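Local coordinates for benzoylformate Decarboxylase (Polynucleobacter necessarius, PDB 4K9Q), which binds thiamine diphosphate and magnesium and probably decarboxylates benzoylformate to benzaldehyde and carbon dioxide, at residues V67-G72 and L92-G97; T71-G76 and P108-I113; S290-V295 and A305-S310. One frame throughout, in Å; residues are numbered along the deposited sequence.

Contact 1. Residues V67-G72 and L92-G97; sequences VNIHTG and LIITAG. With TPP (thiamine diphosphate), chain D.
Asn68 and Thr95 are paired on neighbouring parallel strands, 66-69 and 93-98, with both side chains on the same face of the six-stranded sheet of the N-terminal thiamine diphosphate-binding domain. The chain between them is largely helical, so this is a beta-alpha-beta crossover. From Asn68 CB outwards, the side chain closes step by step on Thr95 OG1: CB is 3.7 Å away, CG keeps about the same distance, and ND2 then comes to 3.0 Å of OG1 in a nearly straight hydrogen bond, with the hydroxyl close to the plane of the amide. Thr95 holds OG1 between its own backbone N and carbonyl carbon (chi1 71°), and from there the hydroxyl donates a hydrogen bond to Val67 O, 2.8 Å away. That carbonyl also accepts from Thr95 N, so two donors of one residue grip a single oxygen. An alanine at Thr95 would probably cost Val67 O its second donor and leave Asn68 ND2 without its acceptor, its amide freer to turn.

The ladder continues with Val67 N to Ile93 O, Ile69 N to Thr95 O, and a longer bond from Gly97 N to Ile69 O; Glu28 OE2 offers Gly97 N a second, weak acceptor. On the face opposite Asn68 and Thr95, Val67 and Ile94 lie side by side, and Ile94 CD1 touches Val67 CB at 3.7 Å; helix 47-61 packs on this side through Val50 and Ala54. Ile69 CG1 rests 4.2 Å from Ala96 CB. Past the strand, His70 turns to the cofactor, which is also hydrogen-bonded to Ser375 and Ser431 of the second subunit. Thr71 CG2 lies 3.5 Å above the centre of one face of the imidazole, and His70 CD2 comes within 3.3 Å of C4' of the thiamine aminopyrimidine.

Contact 2. Residues T71-G76 and P108-I113; sequences TGAGLG and PLLTNI
The start of helix 71-77 meets a type II beta turn, Pro108 to Thr111, in the N-terminal cofactor-binding domain, and Thr71 and Leu110 make the first join. Thr71 OG1 donates a hydrogen bond to Leu110 O at 2.8 Å, approaching from above the carbonyl plane, 46° out of it. The two side chains cross at about a right angle, Thr71 CG2 resting on Leu110 CD2 at 3.7 Å, while the same CD2 also reaches Ala73 CB.

The turn is braced from within. Thr111 N and Thr111 OG1 both donate to Pro108 O, and they come from the same face of its carbonyl plane. Beyond it, Asn112 centres an inverse gamma turn and throws CG anti to its backbone N (chi1 -165°), which brings CG up to Gly72 N and CA. Asn112 OD1 stands 3.4 Å from Gly72 CA; a CB on Gly72 would collide with that oxygen, so the close fit depends on the missing side chain. Asn112 CB lies 3.3 Å from Thr71 OG1, and ND2 skirts Leu75 CD2 at 4.2 Å. A water spans the seam, donating to Thr111 O at 3.3 Å and accepting a weak bond from Gly72 N. Gln98 OE1, at the end of strand 93-98, accepts from Asn112 N.

Across the subunit boundary, Ala73 packs on Gly399 and Leu110 on Ser397 of the second subunit, and Ala73 also touches the bound cofactor. A coenzyme site shared between two chains in this way is typical of the thiamine diphosphate-dependent enzyme fold.

Contact 3. Residues S290-V295 and A305-S310; sequences STLLQV and AVVGDS
Leu292 sets CG anti to its backbone N (chi1 180°), and Gln294 does the same (chi1 -177°) before running on extended; these two side chains meet the loop residues that lead into strand 309-312. Leu292 places CD2 3.6 Å from Val307 O and CD1 3.9 Å from Val307 CG1, the two side chains meeting at a slant. Gln294 carries OE1 to within 3.2 Å of Ala305 CB, while its NE2 donates to Ala272 O. A water lies 2.8 Å from Gln294 OE1 and within bonding distance of Val307 O, though it has more acceptors nearby than protons to give.

Gly308 CA lies against Leu292 CD2. A CB there would run into Leu292 CD2 and, at this backbone conformation with its positive phi of 112°, into the carbonyl oxygen of Val307, so the close approach rests on glycine. After it the chain joins the sheet in parallel: Asp309 N donates to Leu292 O at 2.9 Å, and Asp309 O accepts from Gln294 N. Leu293 CD2 leans against Asp309 CB at 4.2 Å. The carboxylate has partners of its own, OD2 in a salt bridge with Arg193 and OD1 hydrogen-bonded to Thr175 of the third subunit.

This is the last beta-alpha-beta unit of the central, Rossmann-like sheet, in which 309-312 is an outermost strand within the chain. Strand 266-270 flanks 291-296 on its other side, helix 184-196 lies against Leu293, and Thr302 of helix 299-303 touches both Gln294 and Ser310.

From the N terminus, strand 66-69 leads into helix 71-77, and both early contacts set out from there. Contact 1 closes its loop when strand 93-98 arrives; contact 2 closes later, at the 108-113 turn. The two loops set out from the same stretch, sharing Thr71 and Gly72, and the second runs on further. Their centres are 10 Å apart and they touch: Ile69 CD1 lies 3.6 Å from Leu75 CA. Together they tie sheet, helix and turn into one side of a cofactor site. Contact 3 opens only after both have closed, about 38 Å from contact 1 centre to centre, and closes a short loop at what is, within this chain, an outermost strand of the central domain's sheet.

Contact 1. Residues V67-G72 and L92-G97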
loop_
_atom_site.group_PDB
_atom_site.type_symbol
_atom_site.label_atom_id
_atom_site.label_comp_id
_atom_site.label_asym_id
_atom_site.label_seq_id
_atom_site.Cartn_x
_atom_site.Cartn_y
_atom_site.Cartn_z
ATOM N N VAL A 67 -8.878 -18.382 11.508
ATOM C CA VAL A 67 -7.467 -18.720 11.537
ATOM C C VAL A 67 -6.843 -17.846 12.631
ATOM O O VAL A 67 -7.109 -16.653 12.703
ATOM C CB VAL A 67 -6.806 -18.430 10.163
ATOM C CG1 VAL A 67 -5.281 -18.383 10.277
ATOM C CG2 VAL A 67 -7.241 -19.476 9.134
ATOM N N ASN A 68 -6.041 -18.439 13.506
ATOM C CA ASN A 68 -5.359 -17.669 14.545
ATOM C C ASN A 68 -3.873 -17.983 14.460
ATOM O O ASN A 68 -3.451 -19.106 14.751
ATOM C CB ASN A 68 -5.916 -18.014 15.930
ATOM C CG ASN A 68 -5.363 -17.119 17.032
ATOM O OD1 ASN A 68 -4.840 -17.611 18.036
ATOM N ND2 ASN A 68 -5.491 -15.803 16.861
ATOM N N ILE A 69 -3.087 -16.998 14.032
ATOM C CA ILE A 69 -1.657 -17.199 13.858
ATOM C C ILE A 69 -0.847 -16.098 14.529
ATOM O O ILE A 69 -1.406 -15.120 15.042
ATOM C CB ILE A 69 -1.289 -17.362 12.371
ATOM C CG1 ILE A 69 -1.696 -16.121 11.566
ATOM C CG2 ILE A 69 -1.940 -18.628 11.797
ATOM C CD1 ILE A 69 -1.581 -16.333 10.054
ATOM N N HIS A 70 0.469 -16.268 14.532
ATOM C CA HIS A 70 1.322 -15.495 15.422
ATOM C C HIS A 70 1.949 -14.295 14.732
ATOM O O HIS A 70 2.972 -14.421 14.071
ATOM C CB HIS A 70 2.429 -16.379 15.984
ATOM C CG HIS A 70 3.372 -15.657 16.900
ATOM N ND1 HIS A 70 2.951 -14.996 18.035
ATOM C CD2 HIS A 70 4.716 -15.503 16.848
ATOM C CE1 HIS A 70 3.999 -14.471 18.647
ATOM N NE2 HIS A 70 5.082 -14.774 17.952
ATOM N N THR A 71 1.337 -13.132 14.931
ATOM C CA THR A 71 1.871 -11.856 14.460
ATOM C C THR A 71 2.390 -11.898 13.002
ATOM O O THR A 71 1.832 -12.617 12.165
ATOM C CB THR A 71 2.856 -11.253 15.511
ATOM O OG1 THR A 71 3.239 -9.922 15.136
ATOM C CG2 THR A 71 4.101 -12.130 15.722
ATOM N N GLY A 72 3.397 -11.097 12.676
ATOM C CA GLY A 72 3.870 -11.000 11.300
ATOM C C GLY A 72 4.575 -12.263 10.840
ATOM O O GLY A 72 4.547 -12.606 9.655
ATOM N N LEU A 92 -12.643 -16.839 4.940
ATOM C CA LEU A 92 -11.877 -17.039 6.168
ATOM C C LEU A 92 -11.724 -15.735 6.937
ATOM O O LEU A 92 -11.556 -14.661 6.342
ATOM C CB LEU A 92 -10.485 -17.587 5.848
ATOM C CG LEU A 92 -10.434 -18.914 5.122
ATOM C CD1 LEU A 92 -8.965 -19.332 4.976
ATOM C CD2 LEU A 92 -11.251 -19.975 5.904
ATOM N N ILE A 93 -11.789 -15.829 8.262
ATOM C CA ILE A 93 -11.445 -14.692 9.103
ATOM C C ILE A 93 -10.046 -14.927 9.658
ATOM O O ILE A 93 -9.855 -15.722 10.596
ATOM C CB ILE A 93 -12.476 -14.489 10.221
ATOM C CG1 ILE A 93 -13.850 -14.209 9.601
ATOM C CG2 ILE A 93 -12.052 -13.335 11.140
ATOM C CD1 ILE A 93 -14.981 -14.115 10.614
ATOM N N ILE A 94 -9.065 -14.265 9.048
ATOM C CA ILE A 94 -7.675 -14.439 9.451
ATOM C C ILE A 94 -7.364 -13.519 10.618
ATOM O O ILE A 94 -7.479 -12.298 10.499
ATOM C CB ILE A 94 -6.684 -14.120 8.311
ATOM C CG1 ILE A 94 -7.044 -14.850 7.000
ATOM C CG2 ILE A 94 -5.250 -14.437 8.772
ATOM C CD1 ILE A 94 -7.037 -16.356 7.075
ATOM N N THR A 95 -6.979 -14.088 11.755
ATOM C CA THR A 95 -6.590 -13.258 12.887
ATOM C C THR A 95 -5.144 -13.523 13.262
ATOM O O THR A 95 -4.688 -14.660 13.232
ATOM C CB THR A 95 -7.496 -13.472 14.117
ATOM O OG1 THR A 95 -7.241 -14.758 14.703
ATOM C CG2 THR A 95 -8.956 -13.381 13.712
ATOM N N ALA A 96 -4.411 -12.464 13.571
ATOM C CA ALA A 96 -3.069 -12.625 14.115
ATOM C C ALA A 96 -2.922 -11.758 15.353
ATOM O O ALA A 96 -3.338 -10.600 15.355
ATOM C CB ALA A 96 -2.019 -12.242 13.089
ATOM N N GLY A 97 -2.329 -12.308 16.407
ATOM C CA GLY A 97 -2.009 -11.500 17.565
ATOM C C GLY A 97 -1.019 -10.421 17.179
ATOM O O GLY A 97 -0.276 -10.547 16.201
HETATM N "N1'" TPP D . 5.023 -19.354 14.455
HETATM C "C2'" TPP D . 6.141 -18.705 13.954
HETATM C CM2 TPP D . 6.416 -18.695 12.479
HETATM N "N3'" TPP D . 7.013 -18.042 14.797
HETATM C "C4'" TPP D . 6.777 -18.029 16.149
HETATM N "N4'" TPP D . 7.612 -17.376 16.955
HETATM C "C5'" TPP D . 5.675 -18.710 16.668
HETATM C "C6'" TPP D . 4.781 -19.362 15.820
HETATM C "C7'" TPP D . 5.415 -18.694 18.152
HETATM N N3 TPP D . 6.316 -19.476 18.988
HETATM C C2 TPP D . 7.359 -18.946 19.732
HETATM S S1 TPP D . 8.173 -20.036 20.594
HETATM C C5 TPP D . 7.220 -21.227 20.061
HETATM C C4 TPP D . 6.217 -20.816 19.187
HETATM C CM4 TPP D . 5.191 -21.711 18.538
HETATM C C6 TPP D . 7.508 -22.602 20.597
HETATM C C7 TPP D . 8.878 -23.160 20.249
HETATM O O7 TPP D . 8.820 -24.518 20.621
HETATM P PA TPP D . 10.103 -25.480 20.503
HETATM O O1A TPP D . 10.807 -25.194 19.208
HETATM O O2A TPP D . 9.687 -26.913 20.593
HETATM O O3A TPP D . 11.089 -24.962 21.663
HETATM P PB TPP D . 10.936 -25.132 23.254
HETATM O O1B TPP D . 10.319 -23.867 23.755
HETATM O O2B TPP D . 12.341 -25.301 23.788
HETATM O O3B TPP D . 10.055 -26.291 23.593
#

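Contact 2. Residues T71-G76 and P108-I113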
loop_
_atom_site.group_PDB
_atom_site.type_symbol
_atom_site.label_atom_id
_atom_site.label_comp_id
_atom_site.label_asym_id
_atom_site.label_seq_id
_atom_site.Cartn_x
_atom_site.Cartn_y
_atom_site.Cartn_z
ATOM N N THR A 71 1.337 -13.132 14.931
ATOM C CA THR A 71 1.871 -11.856 14.460
ATOM C C THR A 71 2.390 -11.898 13.002
ATOM O O THR A 71 1.832 -12.617 12.165
ATOM C CB THR A 71 2.856 -11.253 15.511
ATOM O OG1 THR A 71 3.239 -9.922 15.136
ATOM C CG2 THR A 71 4.101 -12.130 15.722
ATOM N N GLY A 72 3.397 -11.097 12.676
ATOM C CA GLY A 72 3.870 -11.000 11.300
ATOM C C GLY A 72 4.575 -12.263 10.840
ATOM O O GLY A 72 4.547 -12.606 9.655
ATOM N N ALA A 73 5.216 -12.956 11.778
ATOM C CA ALA A 73 5.964 -14.181 11.463
ATOM C C ALA A 73 5.029 -15.256 10.932
ATOM O O ALA A 73 5.292 -15.890 9.908
ATOM C CB ALA A 73 6.691 -14.703 12.701
ATOM N N GLY A 74 3.936 -15.461 11.653
ATOM C CA GLY A 74 2.947 -16.451 11.288
ATOM C C GLY A 74 2.199 -16.037 10.041
ATOM O O GLY A 74 1.991 -16.848 9.128
ATOM N N LEU A 75 1.782 -14.776 9.987
ATOM C CA LEU A 75 1.095 -14.293 8.792
ATOM C C LEU A 75 1.979 -14.462 7.556
ATOM O O LEU A 75 1.503 -14.882 6.507
ATOM C CB LEU A 75 0.648 -12.845 8.963
ATOM C CG LEU A 75 -0.055 -12.248 7.745
ATOM C CD1 LEU A 75 -1.359 -12.981 7.454
ATOM C CD2 LEU A 75 -0.305 -10.769 7.996
ATOM N N GLY A 76 3.266 -14.159 7.689
ATOM C CA GLY A 76 4.203 -14.336 6.589
ATOM C C GLY A 76 4.237 -15.764 6.062
ATOM O O GLY A 76 4.125 -15.989 4.857
ATOM N N PRO A 108 8.671 -3.375 19.660
ATOM C CA PRO A 108 9.504 -4.421 20.256
ATOM C C PRO A 108 9.476 -5.681 19.389
ATOM O O PRO A 108 8.820 -5.699 18.331
ATOM C CB PRO A 108 8.805 -4.690 21.594
ATOM C CG PRO A 108 7.363 -4.432 21.288
ATOM C CD PRO A 108 7.384 -3.229 20.357
ATOM N N LEU A 109 10.175 -6.722 19.835
ATOM C CA LEU A 109 10.211 -7.987 19.116
ATOM C C LEU A 109 8.805 -8.465 18.793
ATOM O O LEU A 109 7.893 -8.342 19.613
ATOM C CB LEU A 109 10.928 -9.048 19.949
ATOM C CG LEU A 109 11.248 -10.342 19.213
ATOM C CD1 LEU A 109 12.382 -10.122 18.238
ATOM C CD2 LEU A 109 11.573 -11.439 20.223
ATOM N N LEU A 110 8.639 -8.988 17.582
ATOM C CA LEU A 110 7.393 -9.638 17.162
ATOM C C LEU A 110 6.209 -8.672 17.031
ATOM O O LEU A 110 5.044 -9.070 17.073
ATOM C CB LEU A 110 7.086 -10.863 18.035
ATOM C CG LEU A 110 8.047 -12.034 17.731
ATOM C CD1 LEU A 110 8.181 -12.995 18.893
ATOM C CD2 LEU A 110 7.635 -12.780 16.461
ATOM N N THR A 111 6.521 -7.395 16.843
ATOM C CA THR A 111 5.517 -6.449 16.390
ATOM C C THR A 111 5.211 -6.709 14.919
ATOM O O THR A 111 6.117 -6.876 14.097
ATOM C CB THR A 111 5.990 -4.998 16.538
ATOM O OG1 THR A 111 6.197 -4.713 17.920
ATOM C CG2 THR A 111 4.950 -4.039 15.985
ATOM N N ASN A 112 3.930 -6.752 14.590
ATOM C CA ASN A 112 3.545 -6.883 13.204
ATOM C C ASN A 112 3.476 -5.469 12.635
ATOM O O ASN A 112 2.434 -4.811 12.694
ATOM C CB ASN A 112 2.204 -7.605 13.097
ATOM C CG ASN A 112 1.926 -8.100 11.700
ATOM O OD1 ASN A 112 2.722 -7.874 10.779
ATOM N ND2 ASN A 112 0.801 -8.796 11.531
ATOM N N ILE A 113 4.608 -4.995 12.118
ATOM C CA ILE A 113 4.748 -3.590 11.731
ATOM C C ILE A 113 3.915 -3.291 10.485
ATOM O O ILE A 113 3.975 -4.044 9.517
ATOM C CB ILE A 113 6.233 -3.235 11.521
ATOM C CG1 ILE A 113 7.011 -3.448 12.826
ATOM C CG2 ILE A 113 6.382 -1.800 11.018
ATOM C CD1 ILE A 113 8.522 -3.454 12.673
HETATM O O HOH W 1 6.313 -10.087 13.568
#

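Contact 3. Residues S290-V295 and A305-S310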
loop_
_atom_site.group_PDB
_atom_site.type_symbol
_atom_site.label_atom_id
_atom_site.label_comp_id
_atom_site.label_asym_id
_atom_site.label_seq_id
_atom_site.Cartn_x
_atom_site.Cartn_y
_atom_site.Cartn_z
ATOM N N SER A 290 -17.620 -15.782 -33.871
ATOM C CA SER A 290 -18.372 -16.032 -32.646
ATOM C C SER A 290 -18.376 -14.812 -31.731
ATOM O O SER A 290 -17.634 -13.846 -31.947
ATOM C CB SER A 290 -17.823 -17.252 -31.898
ATOM O OG SER A 290 -16.497 -17.027 -31.460
ATOM N N THR A 291 -19.245 -14.851 -30.730
ATOM C CA THR A 291 -19.291 -13.822 -29.693
ATOM C C THR A 291 -19.456 -14.560 -28.374
ATOM O O THR A 291 -19.778 -15.752 -28.366
ATOM C CB THR A 291 -20.444 -12.823 -29.884
ATOM O OG1 THR A 291 -21.700 -13.494 -29.726
ATOM C CG2 THR A 291 -20.369 -12.176 -31.272
ATOM N N LEU A 292 -19.231 -13.864 -27.268
ATOM C CA LEU A 292 -19.222 -14.512 -25.959
ATOM C C LEU A 292 -20.060 -13.768 -24.921
ATOM O O LEU A 292 -20.073 -12.531 -24.887
ATOM C CB LEU A 292 -17.773 -14.664 -25.469
ATOM C CG LEU A 292 -17.509 -15.315 -24.106
ATOM C CD1 LEU A 292 -16.179 -16.095 -24.107
ATOM C CD2 LEU A 292 -17.512 -14.256 -23.016
ATOM N N LEU A 293 -20.747 -14.537 -24.073
ATOM C CA LEU A 293 -21.417 -13.993 -22.894
ATOM C C LEU A 293 -20.708 -14.546 -21.663
ATOM O O LEU A 293 -20.275 -15.703 -21.670
ATOM C CB LEU A 293 -22.887 -14.419 -22.852
ATOM C CG LEU A 293 -23.711 -14.091 -24.096
ATOM C CD1 LEU A 293 -25.115 -14.650 -23.968
ATOM C CD2 LEU A 293 -23.746 -12.596 -24.312
ATOM N N GLN A 294 -20.597 -13.725 -20.617
ATOM C CA GLN A 294 -19.973 -14.143 -19.354
ATOM C C GLN A 294 -20.848 -13.783 -18.150
ATOM O O GLN A 294 -21.345 -12.666 -18.064
ATOM C CB GLN A 294 -18.608 -13.460 -19.173
ATOM C CG GLN A 294 -17.878 -13.914 -17.898
ATOM C CD GLN A 294 -16.635 -13.097 -17.588
ATOM O OE1 GLN A 294 -16.398 -12.051 -18.189
ATOM N NE2 GLN A 294 -15.825 -13.586 -16.650
ATOM N N VAL A 295 -21.018 -14.724 -17.222
ATOM C CA VAL A 295 -21.624 -14.449 -15.914
ATOM C C VAL A 295 -20.604 -14.846 -14.854
ATOM O O VAL A 295 -20.071 -15.958 -14.904
ATOM C CB VAL A 295 -22.899 -15.298 -15.694
ATOM C CG1 VAL A 295 -23.401 -15.187 -14.246
ATOM C CG2 VAL A 295 -23.990 -14.903 -16.683
ATOM N N ALA A 305 -11.973 -9.589 -18.176
ATOM C CA ALA A 305 -12.191 -10.603 -19.209
ATOM C C ALA A 305 -11.499 -10.225 -20.527
ATOM O O ALA A 305 -11.394 -9.047 -20.870
ATOM C CB ALA A 305 -13.689 -10.818 -19.441
ATOM N N VAL A 306 -11.049 -11.224 -21.284
ATOM C CA VAL A 306 -10.358 -10.941 -22.544
ATOM C C VAL A 306 -11.330 -10.553 -23.662
ATOM O O VAL A 306 -10.949 -9.893 -24.632
ATOM C CB VAL A 306 -9.485 -12.133 -23.002
ATOM C CG1 VAL A 306 -8.300 -12.339 -22.052
ATOM C CG2 VAL A 306 -10.311 -13.405 -23.088
ATOM N N VAL A 307 -12.590 -10.951 -23.513
ATOM C CA VAL A 307 -13.575 -10.757 -24.568
ATOM C C VAL A 307 -14.974 -10.873 -23.978
ATOM O O VAL A 307 -15.159 -11.491 -22.922
ATOM C CB VAL A 307 -13.410 -11.838 -25.671
ATOM C CG1 VAL A 307 -13.854 -13.210 -25.159
ATOM C CG2 VAL A 307 -14.174 -11.461 -26.932
ATOM N N GLY A 308 -15.957 -10.267 -24.648
ATOM C CA GLY A 308 -17.345 -10.618 -24.397
ATOM C C GLY A 308 -18.232 -9.578 -23.740
ATOM O O GLY A 308 -17.777 -8.499 -23.338
ATOM N N ASP A 309 -19.517 -9.911 -23.660
ATOM C CA ASP A 309 -20.480 -9.125 -22.891
ATOM C C ASP A 309 -20.752 -9.859 -21.584
ATOM O O ASP A 309 -21.091 -11.049 -21.581
ATOM C CB ASP A 309 -21.778 -8.949 -23.681
ATOM C CG ASP A 309 -21.545 -8.324 -25.047
ATOM O OD1 ASP A 309 -20.945 -7.232 -25.113
ATOM O OD2 ASP A 309 -21.940 -8.938 -26.061
ATOM N N SER A 310 -20.599 -9.156 -20.469
ATOM C CA SER A 310 -20.699 -9.790 -19.163
ATOM C C SER A 310 -21.790 -9.195 -18.287
ATOM O O SER A 310 -22.273 -8.086 -18.525
ATOM C CB SER A 310 -19.361 -9.671 -18.427
ATOM O OG SER A 310 -19.037 -8.304 -18.212
HETATM O O HOH W 2 -20.547 -10.695 -27.112
HETATM O O HOH W 3 -16.837 -10.821 -20.689
#